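Local coordinates for porphyranase B (Zobellia galactanivorans, PDB 3JUU), which hydrolyses the sulfated red-algal polysaccharide porphyran at its beta-D-galactose-(1->4)-alpha-L-galactose-6-sulfate linkages, at residues K118-T124 against E148-Q152. Residues are numbered along the deposited sequence.
Sequences KTFMSST and ESVGQ
Gln152, Phe120 and Ser149 bury the most surface, marking the contact's two halves: a turn and a strand pair. Build the pair first, with 122-124 and 148-150 antiparallel at 154°, axes 4.5 Å apart. Ser123 and Ser149 form the hydrogen-bonded pair (CA-CA 5.2 Å): Ser123 N donates to Ser149 O at 2.9 Å, with a weak return bond from Ser149 N to Ser123 O at 3.0 Å. Both serine side chains share one face, where Ser123 OG is hydrogen-bonded to Thr265. Thr124 and Glu148, a non-hydrogen-bonded pair, lie on the other, Thr124 CG2 3.9 Å from Glu148 CG.

Before the strand, residues 119-121 form an ST turn, Met121 N to Thr119 OG1 3.0 Å. Thr119 O accepts from Gly151 N at 2.8 Å. Gly151 CA packs 3.9 Å from Lys118 CA; a CB there would clash with that backbone. Gln152, extended (chi1 and chi2 t), reaches over the turn: a water bridges its OE1 to Phe120 N, 2.8 Å to each, while Phe120 CA makes a CH...O contact to Gln152 O at 3.4 Å. The Phe120 ring (chi1 p) leads away, edge-to-face with His94.

Ser122 OG is hydrogen-bonded to Glu243, which probably binds substrate; OE1 of Glu148, the likely proton donor, to Tyr245. Strand 122-128 runs between the strand of Glu148 and strand 237-242, just before Glu243, as on the catalytic face of a GH16 beta-jelly-roll.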
loop_
_atom_site.group_PDB
_atom_site.type_symbol
_atom_site.label_atom_id
_atom_site.label_comp_id
_atom_site.label_asym_id
_atom_site.label_seq_id
_atom_site.Cartn_x
_atom_site.Cartn_y
_atom_site.Cartn_z
ATOM N N LYS A 118 10.872 10.453 3.371
ATOM C CA LYS A 118 10.816 11.553 4.338
ATOM C C LYS A 118 10.237 12.867 3.722
ATOM O O LYS A 118 10.694 13.994 4.022
ATOM C CB LYS A 118 12.264 11.790 4.796
ATOM C CG LYS A 118 12.336 12.649 6.040
ATOM C CD LYS A 118 13.876 12.670 6.504
ATOM C CE LYS A 118 13.960 13.546 7.738
ATOM N NZ LYS A 118 15.351 13.702 8.217
ATOM N N THR A 119 9.238 12.734 2.865
ATOM C CA THR A 119 8.616 13.884 2.177
ATOM C C THR A 119 7.112 13.973 2.495
ATOM O O THR A 119 6.536 13.118 3.202
ATOM C CB THR A 119 8.709 13.828 0.614
ATOM O OG1 THR A 119 7.688 12.960 0.079
ATOM C CG2 THR A 119 10.092 13.308 0.153
ATOM N N PHE A 120 6.499 15.033 2.021
ATOM C CA PHE A 120 5.037 15.176 2.240
ATOM C C PHE A 120 4.177 14.175 1.456
ATOM O O PHE A 120 2.925 14.129 1.700
ATOM C CB PHE A 120 4.625 16.635 1.858
ATOM C CG PHE A 120 4.532 16.885 0.356
ATOM C CD1 PHE A 120 3.266 17.008 -0.262
ATOM C CD2 PHE A 120 5.680 17.075 -0.426
ATOM C CE1 PHE A 120 3.121 17.223 -1.632
ATOM C CE2 PHE A 120 5.572 17.349 -1.794
ATOM C CZ PHE A 120 4.287 17.403 -2.439
ATOM N N MET A 121 4.785 13.418 0.522
ATOM C CA MET A 121 4.094 12.401 -0.299
ATOM C C MET A 121 4.073 11.056 0.442
ATOM O O MET A 121 4.760 10.876 1.396
ATOM C CB MET A 121 4.776 12.267 -1.692
ATOM C CG MET A 121 4.559 13.590 -2.431
ATOM S SD MET A 121 5.322 13.656 -4.087
ATOM C CE MET A 121 4.477 12.318 -5.039
ATOM N N SER A 122 3.128 10.210 0.060
ATOM C CA SER A 122 2.844 9.001 0.812
ATOM C C SER A 122 3.865 7.879 0.612
ATOM O O SER A 122 4.732 7.903 -0.339
ATOM C CB SER A 122 1.440 8.516 0.371
ATOM O OG SER A 122 1.532 7.861 -0.908
ATOM N N SER A 123 3.796 6.891 1.508
ATOM C CA SER A 123 4.438 5.586 1.295
ATOM C C SER A 123 3.428 4.516 1.721
ATOM O O SER A 123 2.979 4.590 2.855
ATOM C CB SER A 123 5.637 5.468 2.220
ATOM O OG SER A 123 6.630 6.419 1.866
ATOM N N THR A 124 2.985 3.645 0.793
ATOM C CA THR A 124 1.797 2.853 1.064
ATOM C C THR A 124 1.965 1.419 0.625
ATOM O O THR A 124 2.810 1.086 -0.282
ATOM C CB THR A 124 0.552 3.443 0.351
ATOM O OG1 THR A 124 0.682 3.292 -1.080
ATOM C CG2 THR A 124 0.347 4.979 0.688
ATOM N N GLU A 148 -0.391 3.142 5.391
ATOM C CA GLU A 148 -0.284 4.422 4.662
ATOM C C GLU A 148 0.475 5.353 5.587
ATOM O O GLU A 148 0.225 5.396 6.788
ATOM C CB GLU A 148 -1.650 5.040 4.339
ATOM C CG GLU A 148 -2.437 4.218 3.331
ATOM C CD GLU A 148 -3.779 4.804 3.059
ATOM O OE1 GLU A 148 -3.792 5.804 2.278
ATOM O OE2 GLU A 148 -4.778 4.261 3.627
ATOM N N SER A 149 1.461 6.038 5.029
ATOM C CA SER A 149 2.328 6.905 5.842
ATOM C C SER A 149 2.621 8.143 5.016
ATOM O O SER A 149 2.448 8.114 3.788
ATOM C CB SER A 149 3.671 6.133 6.167
ATOM O OG SER A 149 4.420 6.986 7.069
ATOM N N VAL A 150 3.015 9.226 5.690
ATOM C CA VAL A 150 3.802 10.291 5.013
ATOM C C VAL A 150 5.068 10.530 5.844
ATOM O O VAL A 150 5.131 10.143 7.052
ATOM C CB VAL A 150 2.986 11.643 4.880
ATOM C CG1 VAL A 150 1.736 11.445 4.022
ATOM C CG2 VAL A 150 2.631 12.308 6.280
ATOM N N GLY A 151 6.042 11.227 5.255
ATOM C CA GLY A 151 7.295 11.475 5.960
ATOM C C GLY A 151 7.337 12.888 6.547
ATOM O O GLY A 151 8.176 13.138 7.415
ATOM N N GLN A 152 6.518 13.834 6.051
ATOM C CA GLN A 152 6.596 15.229 6.484
ATOM C C GLN A 152 5.177 15.731 6.579
ATOM O O GLN A 152 4.457 15.717 5.589
ATOM C CB GLN A 152 7.389 16.095 5.428
ATOM C CG GLN A 152 7.410 17.566 5.875
ATOM C CD GLN A 152 8.215 18.461 4.893
ATOM O OE1 GLN A 152 9.055 17.959 4.160
ATOM N NE2 GLN A 152 7.934 19.758 4.877
HETATM O O HOH W 1 8.355 17.106 1.576
#